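Local coordinates for Endoglucanase(Endo-1,4-beta-glucanase)protein (Pseudomonas stutzeri, PDB 6R2J), which probably hydrolyses internal beta-1,4-glucosidic linkages of cellulose and is captured here with bound cellobiose, at residues E204-F209 with L250-I255; G15-G20 with P279-A284. All coordinates share one frame; numbering follows the deposited sequence.

Contact 1: E204-F209 with L250-I255; sequences EAHLYF and LGEYGI. With BGC (beta-D-glucopyranose), chain E; TRS (2-amino-2-hydroxymethyl-propane-1,3-diol), chain G.
With CG anti to the carbonyl carbon in both Glu252 (chi1 -67°) and His206 (chi1 -65°), CG of Glu252 comes to lie over the centre of the His206 ring, a CH-pi contact of 3.7 Å to the ring centroid. The glutamate chain stays extended beyond CG and keeps its carboxylate stacked over the same ring face, the two planes 19° apart and Glu252 OE2 3.3 Å from His206 CE1. The imidazole is gripped at both nitrogens: NE2 donates in the ring plane to Glu204 OE2 at 3.0 Å, and ND1 bonds to Glu144, which fixes the ring's rotation. Tyr208 OH donates to Glu252 OE1 at 2.6 Å, approaching from the anti side, somewhat out of the carboxylate plane, with OE1 near the plane of the Tyr208 ring at its edge. A Tris molecule, probably from the crystallisation liquor, completes the cluster: its N and O1 donate to the two oxygens of Glu252, and its O2 donates to Tyr208 OH. Glucose C6 lies 3.3 Å from Tyr208 CE2, at the ring edge. Glu252 stands where family 5 enzymes carry a catalytic glutamate, at the end of the seventh barrel strand, consistent with an active-site position. Beneath the cluster, Gly251 N bonds to Ala205 O (2.9 Å) and Leu207 N to Glu252 O (3.0 Å). Where the chains diverge, a water above the Phe209 ring links Leu207 O with Gly254 N, and Phe209 CE2 meets Ile255 CG2 at 3.6 Å. Arg56 forms a salt bridge with Glu252 OE2. Outside the barrel wall, Ala205, Leu207 and Phe209 pack on helix 229-244 and Tyr253 and Ile255 on helix 260-276, while Tyr208 and Glu252 touch Trp283 of the neighbouring strand 280-285.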
ATOM      1  N   GLU A 204      -2.121   7.937   3.122  1.00  9.54           N
ATOM      2  CA  GLU A 204      -1.287   7.191   2.200  1.00  8.54           C
ATOM      3  C   GLU A 204      -1.605   7.663   0.799  1.00  8.28           C
ATOM      4  O   GLU A 204      -2.770   7.638   0.386  1.00  8.24           O
ATOM      5  CB  GLU A 204      -1.574   5.690   2.227  1.00  7.55           C
ATOM      6  CG  GLU A 204      -1.027   5.004   0.974  1.00  8.72           C
ATOM      7  CD  GLU A 204      -1.318   3.498   0.954  1.00  8.53           C
ATOM      8  OE1 GLU A 204      -1.965   2.969   1.902  1.00  9.42           O
ATOM      9  OE2 GLU A 204      -0.912   2.852  -0.028  1.00  8.58           O
ATOM     10  N   ALA A 205      -0.553   8.023   0.065  1.00  9.38           N
ATOM     11  CA  ALA A 205      -0.619   8.444  -1.324  1.00  9.90           C
ATOM     12  C   ALA A 205       0.334   7.582  -2.141  1.00  9.47           C
ATOM     13  O   ALA A 205       1.232   6.917  -1.601  1.00  7.34           O
ATOM     14  CB  ALA A 205      -0.201   9.911  -1.514  1.00  9.74           C
ATOM     15  N   HIS A 206       0.139   7.660  -3.466  1.00 10.05           N
ATOM     16  CA  HIS A 206       0.917   6.966  -4.481  1.00  9.29           C
ATOM     17  C   HIS A 206       1.583   8.002  -5.357  1.00  7.87           C
ATOM     18  O   HIS A 206       1.098   9.127  -5.486  1.00  8.31           O
ATOM     19  CB  HIS A 206       0.017   6.056  -5.314  1.00  8.74           C
ATOM     20  CG  HIS A 206      -0.579   4.952  -4.502  1.00  9.38           C
ATOM     21  ND1 HIS A 206      -1.527   4.081  -4.981  1.00  9.95           N
ATOM     22  CD2 HIS A 206      -0.363   4.591  -3.213  1.00  9.60           C
ATOM     23  CE1 HIS A 206      -1.875   3.238  -4.023  1.00 10.03           C
ATOM     24  NE2 HIS A 206      -1.153   3.500  -2.954  1.00  8.34           N
ATOM     25  N   LEU A 207       2.714   7.623  -5.935  1.00  8.11           N
ATOM     26  CA  LEU A 207       3.507   8.594  -6.672  1.00 11.11           C
ATOM     27  C   LEU A 207       4.379   7.877  -7.687  1.00 12.42           C
ATOM     28  O   LEU A 207       5.207   7.045  -7.320  1.00 12.87           O
ATOM     29  CB  LEU A 207       4.377   9.408  -5.691  1.00 12.18           C
ATOM     30  CG  LEU A 207       5.288  10.545  -6.187  1.00 12.61           C
ATOM     31  CD1 LEU A 207       5.577  11.477  -4.982  1.00 11.24           C
ATOM     32  CD2 LEU A 207       6.555  10.014  -6.849  1.00 13.11           C
ATOM     33  N   TYR A 208       4.200   8.224  -8.954  1.00 12.41           N
ATOM     34  CA  TYR A 208       5.015   7.717 -10.032  1.00 11.96           C
ATOM     35  C   TYR A 208       5.641   8.888 -10.781  1.00 11.85           C
ATOM     36  O   TYR A 208       5.316  10.056 -10.558  1.00 13.26           O
ATOM     37  CB  TYR A 208       4.192   6.808 -10.945  1.00 11.26           C
ATOM     38  CG  TYR A 208       3.774   5.515 -10.279  1.00  9.55           C
ATOM     39  CD1 TYR A 208       4.615   4.414 -10.290  1.00  8.44           C
ATOM     40  CD2 TYR A 208       2.525   5.395  -9.657  1.00  8.92           C
ATOM     41  CE1 TYR A 208       4.225   3.214  -9.703  1.00  8.39           C
ATOM     42  CE2 TYR A 208       2.136   4.223  -9.030  1.00  7.70           C
ATOM     43  CZ  TYR A 208       2.975   3.119  -9.073  1.00  8.18           C
ATOM     44  OH  TYR A 208       2.598   1.927  -8.503  1.00  9.08           O
ATOM     45  N   PHE A 209       6.555   8.569 -11.681  1.00 11.38           N
ATOM     46  CA  PHE A 209       7.419   9.586 -12.263  1.00 11.84           C
ATOM     47  C   PHE A 209       7.087   9.955 -13.708  1.00 11.69           C
ATOM     48  O   PHE A 209       7.783  10.814 -14.269  1.00 12.62           O
ATOM     49  CB  PHE A 209       8.870   9.089 -12.219  1.00 10.92           C
ATOM     50  CG  PHE A 209       9.415   8.878 -10.838  1.00  9.84           C
ATOM     51  CD1 PHE A 209       8.813   9.482  -9.724  1.00  9.99           C
ATOM     52  CD2 PHE A 209      10.563   8.116 -10.658  1.00 10.44           C
ATOM     53  CE1 PHE A 209       9.335   9.303  -8.460  1.00  9.36           C
ATOM     54  CE2 PHE A 209      11.113   7.961  -9.405  1.00 10.90           C
ATOM     55  CZ  PHE A 209      10.488   8.540  -8.300  1.00 10.19           C
ATOM     56  N   LEU A 250       3.922   6.538   1.712  1.00  7.45           N
ATOM     57  CA  LEU A 250       3.903   6.508   0.249  1.00  8.30           C
ATOM     58  C   LEU A 250       3.778   5.054  -0.212  1.00  7.53           C
ATOM     59  O   LEU A 250       4.771   4.362  -0.467  1.00  8.32           O
ATOM     60  CB  LEU A 250       5.149   7.167  -0.313  1.00 10.54           C
ATOM     61  CG  LEU A 250       4.971   7.557  -1.773  1.00 12.72           C
ATOM     62  CD1 LEU A 250       4.042   8.811  -1.972  1.00 14.48           C
ATOM     63  CD2 LEU A 250       6.345   7.767  -2.390  1.00 11.92           C
ATOM     64  N   GLY A 251       2.532   4.598  -0.327  1.00  7.15           N
ATOM     65  CA  GLY A 251       2.240   3.178  -0.488  1.00  5.69           C
ATOM     66  C   GLY A 251       2.608   2.571  -1.818  1.00  5.85           C
ATOM     67  O   GLY A 251       2.619   1.340  -1.948  1.00  6.42           O
ATOM     68  N   GLU A 252       2.830   3.393  -2.821  1.00  6.62           N
ATOM     69  CA  GLU A 252       3.339   2.874  -4.075  1.00  5.90           C
ATOM     70  C   GLU A 252       4.177   3.914  -4.793  1.00  6.02           C
ATOM     71  O   GLU A 252       3.873   5.102  -4.764  1.00  6.33           O
ATOM     72  CB  GLU A 252       2.250   2.548  -5.075  1.00  6.43           C
ATOM     73  CG  GLU A 252       1.363   1.405  -4.694  1.00  7.12           C
ATOM     74  CD  GLU A 252       0.333   1.130  -5.749  1.00  7.76           C
ATOM     75  OE1 GLU A 252       0.527   1.609  -6.907  1.00  8.95           O
ATOM     76  OE2 GLU A 252      -0.675   0.472  -5.403  1.00  8.89           O
ATOM     77  N   TYR A 253       5.186   3.421  -5.504  1.00  7.65           N
ATOM     78  CA  TYR A 253       6.140   4.171  -6.305  1.00  7.07           C
ATOM     79  C   TYR A 253       6.967   3.057  -6.941  1.00  7.80           C
ATOM     80  O   TYR A 253       7.153   2.006  -6.320  1.00  8.29           O
ATOM     81  CB  TYR A 253       6.998   5.102  -5.455  1.00  8.66           C
ATOM     82  CG  TYR A 253       8.140   4.425  -4.769  1.00  8.64           C
ATOM     83  CD1 TYR A 253       7.956   3.812  -3.533  1.00  8.57           C
ATOM     84  CD2 TYR A 253       9.401   4.405  -5.348  1.00  8.52           C
ATOM     85  CE1 TYR A 253       8.970   3.218  -2.906  1.00  8.94           C
ATOM     86  CE2 TYR A 253      10.440   3.785  -4.715  1.00  9.30           C
ATOM     87  CZ  TYR A 253      10.227   3.181  -3.509  1.00  8.68           C
ATOM     88  OH  TYR A 253      11.299   2.558  -2.896  1.00 11.92           O
ATOM     89  N   GLY A 254       7.452   3.241  -8.171  1.00  9.67           N
ATOM     90  CA  GLY A 254       8.255   2.223  -8.831  1.00  8.77           C
ATOM     91  C   GLY A 254       8.839   2.799 -10.095  1.00  8.00           C
ATOM     92  O   GLY A 254       8.396   3.843 -10.578  1.00  8.56           O
ATOM     93  N   ILE A 255       9.853   2.111 -10.615  1.00  8.80           N
ATOM     94  CA  ILE A 255      10.530   2.608 -11.806  1.00  8.32           C
ATOM     95  C   ILE A 255      10.852   1.443 -12.725  1.00  9.15           C
ATOM     96  O   ILE A 255      11.098   0.316 -12.289  1.00  9.06           O
ATOM     97  CB  ILE A 255      11.847   3.378 -11.486  1.00  9.89           C
ATOM     98  CG1 ILE A 255      12.870   2.481 -10.787  1.00 10.67           C
ATOM     99  CG2 ILE A 255      11.619   4.607 -10.647  1.00  9.55           C
ATOM    100  CD1 ILE A 255      14.215   3.162 -10.485  1.00 11.25           C
TER
HETATM  101  C2  BGC E   2      -2.573   8.972 -10.270  0.71 15.36           C
HETATM  102  C3  BGC E   2      -2.180   8.857  -8.831  0.71 10.56           C
HETATM  103  C4  BGC E   2      -1.857   7.409  -8.664  0.71 11.69           C
HETATM  104  C5  BGC E   2      -1.270   6.689  -9.838  0.71 33.08           C
HETATM  105  C6  BGC E   2      -1.016   5.312  -9.303  0.71  7.08           C
HETATM  106  C1  BGC E   2      -2.087   8.087 -11.446  0.71 20.14           C
HETATM  107  O2  BGC E   2      -2.611  10.432 -10.539  0.71 19.35           O
HETATM  108  O3  BGC E   2      -3.227   9.246  -7.936  0.71 51.96           O
HETATM  109  O4  BGC E   2      -1.113   7.525  -7.473  0.71 18.47           O
HETATM  110  O5  BGC E   2      -2.301   6.707 -10.937  0.71 20.05           O
HETATM  111  O6  BGC E   2      -0.900   4.423 -10.446  0.71 17.58           O
HETATM  112  C   TRS G 401      -1.346   0.454  -9.275  1.00 49.73           C
HETATM  113  C1  TRS G 401      -1.925  -0.308  -8.071  1.00 12.59           C
HETATM  114  C2  TRS G 401       0.117   0.053  -9.550  1.00 49.89           C
HETATM  115  C3  TRS G 401      -2.217   0.201 -10.530  1.00 28.40           C
HETATM  116  N   TRS G 401      -1.338   1.889  -8.910  1.00 21.70           N
HETATM  117  O1  TRS G 401      -2.538   0.597  -7.188  1.00  9.86           O
HETATM  118  O2  TRS G 401       0.728   0.933 -10.486  1.00 59.54           O
HETATM  119  O3  TRS G 401      -3.569   0.528 -10.255  1.00 17.91           O
HETATM  120  O   HOH W   1       7.497   6.343  -8.611  1.00 14.94           O

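Contact 2: G15-G20 with P279-A284; sequences GVNISG and PSAYWA
Asn17 reaches across to Tyr282 with both its backbone and its side chain. Its backbone N donates to Tyr282 O at 2.7 Å, nearly in line with the carbonyl, while its amide ND2 donates to the same oxygen at 3.0 Å from well above the carbonyl plane, so one acceptor is gripped by two donors of one residue. The side-chain torsion (chi1 -72°) sets CG anti to the carbonyl carbon and against Trp283, where Asn17 CG lies 3.5 Å from CE3; amide and indole planes are 56° apart. Further bonds, from OD1 to Arg56 and from ND2 to Gly251 O, fix the rotation of the amide. Gly15, with no side chain, carries the preceding rungs of the ladder through its backbone: its N donates to Ser280 O (2.9 Å), and its O accepts from Tyr282 N (3.0 Å), a nearly straight bond of 174° at hydrogen. A water donates to Gly15 O and also bonds to Ser280 OG, which is hydrogen-bonded to His14 as well. Tyr282 meets this strand with its CB, 4.3 Å from Val16 CG1; its ring extends away from strand 15-18, and the hydroxyl bonds to Leu294 O and Ile255 N. The peptide between Trp283 and Ala284 is cis, a feature known at the end of the eighth strand in clan GH-A enzymes. Ala284 CB lies over one face of the indole, and the Trp283 side chain comes close to the bound Tris molecule. The pairing joins the first and eighth strands of the TIM barrel. Val16 and Ile18 continue onto Ile55 of strand 54-59, Ala281 packs on Phe249 of strand 248-252, and helix 260-276 lies against Ser280 and Tyr282.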
ATOM      1  N   GLY A  15       9.627  -0.457   2.248  1.00 10.05           N
ATOM      2  CA  GLY A  15       9.247  -1.824   2.054  1.00 10.39           C
ATOM      3  C   GLY A  15       8.861  -2.048   0.628  1.00  8.44           C
ATOM      4  O   GLY A  15       9.282  -1.277  -0.248  1.00  8.09           O
ATOM      5  N   VAL A  16       8.047  -3.092   0.406  1.00  6.81           N
ATOM      6  CA  VAL A  16       7.722  -3.564  -0.928  1.00  6.70           C
ATOM      7  C   VAL A  16       6.273  -3.998  -0.972  1.00  7.33           C
ATOM      8  O   VAL A  16       5.767  -4.612  -0.037  1.00  8.20           O
ATOM      9  CB  VAL A  16       8.617  -4.755  -1.346  1.00  9.08           C
ATOM     10  CG1 VAL A  16      10.090  -4.321  -1.570  1.00 10.49           C
ATOM     11  CG2 VAL A  16       8.528  -5.878  -0.328  1.00 10.22           C
ATOM     12  N   ASN A  17       5.625  -3.731  -2.092  1.00  6.61           N
ATOM     13  CA  ASN A  17       4.374  -4.399  -2.375  1.00  6.68           C
ATOM     14  C   ASN A  17       4.670  -5.803  -2.907  1.00  6.95           C
ATOM     15  O   ASN A  17       5.547  -5.974  -3.759  1.00  6.77           O
ATOM     16  CB  ASN A  17       3.604  -3.621  -3.427  1.00  6.55           C
ATOM     17  CG  ASN A  17       3.034  -2.334  -2.902  1.00  6.66           C
ATOM     18  OD1 ASN A  17       1.933  -2.327  -2.348  1.00  8.41           O
ATOM     19  ND2 ASN A  17       3.739  -1.227  -3.120  1.00  7.19           N
ATOM     20  N   ILE A  18       3.891  -6.792  -2.440  1.00  6.80           N
ATOM     21  CA  ILE A  18       4.080  -8.196  -2.801  1.00  6.71           C
ATOM     22  C   ILE A  18       2.842  -8.761  -3.492  1.00  7.47           C
ATOM     23  O   ILE A  18       1.730  -8.700  -2.934  1.00  7.17           O
ATOM     24  CB  ILE A  18       4.472  -9.033  -1.573  1.00  7.80           C
ATOM     25  CG1 ILE A  18       5.826  -8.539  -1.025  1.00  9.05           C
ATOM     26  CG2 ILE A  18       4.555 -10.518  -1.938  1.00  8.34           C
ATOM     27  CD1 ILE A  18       7.087  -8.874  -1.888  1.00  8.25           C
ATOM     28  N   SER A  19       3.038  -9.316  -4.698  1.00  7.67           N
ATOM     29  CA  SER A  19       2.014  -9.909  -5.537  1.00  8.76           C
ATOM     30  C   SER A  19       1.543 -11.226  -4.915  1.00  8.92           C
ATOM     31  O   SER A  19       2.216 -11.788  -4.029  1.00  9.19           O
ATOM     32  CB  SER A  19       2.547 -10.082  -6.965  1.00  9.12           C
ATOM     33  OG  SER A  19       3.743 -10.781  -6.905  1.00  9.90           O
ATOM     34  N   GLY A  20       0.419 -11.781  -5.444  1.00  7.49           N
ATOM     35  CA  GLY A  20      -0.295 -11.283  -6.632  1.00  6.36           C
ATOM     36  C   GLY A  20      -1.769 -11.602  -6.477  1.00  7.87           C
ATOM     37  O   GLY A  20      -2.415 -11.994  -7.413  1.00  8.84           O
ATOM     38  N   PRO A 279       7.448   6.377   5.609  1.00  9.96           N
ATOM     39  CA  PRO A 279       7.661   5.075   4.980  1.00  9.34           C
ATOM     40  C   PRO A 279       7.052   5.025   3.581  1.00 10.29           C
ATOM     41  O   PRO A 279       6.302   5.909   3.147  1.00 10.39           O
ATOM     42  CB  PRO A 279       6.987   4.101   5.950  1.00  9.27           C
ATOM     43  CG  PRO A 279       5.885   4.920   6.632  1.00  9.33           C
ATOM     44  CD  PRO A 279       6.417   6.350   6.674  1.00  9.57           C
ATOM     45  N   SER A 280       7.416   3.963   2.864  1.00  9.57           N
ATOM     46  CA  SER A 280       7.052   3.806   1.468  1.00  7.69           C
ATOM     47  C   SER A 280       6.997   2.324   1.155  1.00  8.08           C
ATOM     48  O   SER A 280       7.553   1.507   1.884  1.00 10.13           O
ATOM     49  CB  SER A 280       8.112   4.431   0.556  1.00  8.07           C
ATOM     50  OG  SER A 280       9.308   3.647   0.526  1.00  6.85           O
ATOM     51  N   ALA A 281       6.355   1.982   0.042  1.00  7.84           N
ATOM     52  CA  ALA A 281       6.355   0.614  -0.456  1.00  5.55           C
ATOM     53  C   ALA A 281       6.561   0.653  -1.961  1.00  5.49           C
ATOM     54  O   ALA A 281       5.814   1.315  -2.686  1.00  6.97           O
ATOM     55  CB  ALA A 281       5.064  -0.128  -0.071  1.00  6.66           C
ATOM     56  N   TYR A 282       7.625  -0.014  -2.403  1.00  6.39           N
ATOM     57  CA  TYR A 282       7.941  -0.133  -3.809  1.00  6.57           C
ATOM     58  C   TYR A 282       6.922  -1.012  -4.510  1.00  7.19           C
ATOM     59  O   TYR A 282       6.515  -2.035  -3.974  1.00  8.26           O
ATOM     60  CB  TYR A 282       9.328  -0.780  -3.960  1.00  8.09           C
ATOM     61  CG  TYR A 282       9.770  -0.783  -5.395  1.00  8.30           C
ATOM     62  CD1 TYR A 282      10.412   0.301  -5.910  1.00  8.07           C
ATOM     63  CD2 TYR A 282       9.486  -1.837  -6.241  1.00  8.31           C
ATOM     64  CE1 TYR A 282      10.794   0.338  -7.193  1.00  7.69           C
ATOM     65  CE2 TYR A 282       9.827  -1.790  -7.536  1.00  7.46           C
ATOM     66  CZ  TYR A 282      10.488  -0.687  -8.010  1.00  7.58           C
ATOM     67  OH  TYR A 282      10.835  -0.580  -9.318  1.00  9.33           O
ATOM     68  N   TRP A 283       6.572  -0.649  -5.750  1.00  7.36           N
ATOM     69  CA  TRP A 283       5.706  -1.453  -6.612  1.00  7.86           C
ATOM     70  C   TRP A 283       6.507  -2.033  -7.777  1.00  7.77           C
ATOM     71  O   TRP A 283       6.859  -1.286  -8.701  1.00  8.20           O
ATOM     72  CB  TRP A 283       4.603  -0.561  -7.178  1.00  9.62           C
ATOM     73  CG  TRP A 283       3.608  -1.406  -7.969  1.00  9.83           C
ATOM     74  CD1 TRP A 283       3.654  -1.740  -9.312  1.00  9.75           C
ATOM     75  CD2 TRP A 283       2.445  -2.052  -7.441  1.00  9.31           C
ATOM     76  NE1 TRP A 283       2.591  -2.559  -9.627  1.00  8.97           N
ATOM     77  CE2 TRP A 283       1.838  -2.763  -8.499  1.00  9.70           C
ATOM     78  CE3 TRP A 283       1.866  -2.106  -6.172  1.00  8.41           C
ATOM     79  CZ2 TRP A 283       0.671  -3.506  -8.309  1.00 10.29           C
ATOM     80  CZ3 TRP A 283       0.721  -2.797  -6.007  1.00  8.48           C
ATOM     81  CH2 TRP A 283       0.143  -3.512  -7.052  1.00  9.55           C
ATOM     82  N   ALA A 284       6.774  -3.349  -7.780  1.00  8.19           N
ATOM     83  CA  ALA A 284       6.315  -4.314  -6.782  1.00  7.72           C
ATOM     84  C   ALA A 284       7.249  -5.494  -6.866  1.00  7.06           C
ATOM     85  O   ALA A 284       7.902  -5.642  -7.890  1.00  7.27           O
ATOM     86  CB  ALA A 284       4.901  -4.769  -7.082  1.00  8.02           C
TER
HETATM   87  O   HOH W   2      10.259   1.293  -0.560  1.00  8.84           O

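The two contacts lie side by side in the parallel barrel sheet, their centres 9 Å apart. Contact 1 pairs the sixth strand with the seventh and contact 2 the first with the eighth. They meet at the seventh and eighth strands, where Leu250 N with Pro279 O and Tyr253 O with Trp283 N are probable hydrogen bonds, each 2.8 Å. Along the chain, 15-20 comes first, 204-209 and 250-255 follow, and 279-284 comes last. Contact 2 thus brings the sequence ends of the barrel together and, with contact 1, makes a continuous wall that presents His206, Tyr208, Glu252 and Trp283 to the sugar and Tris site.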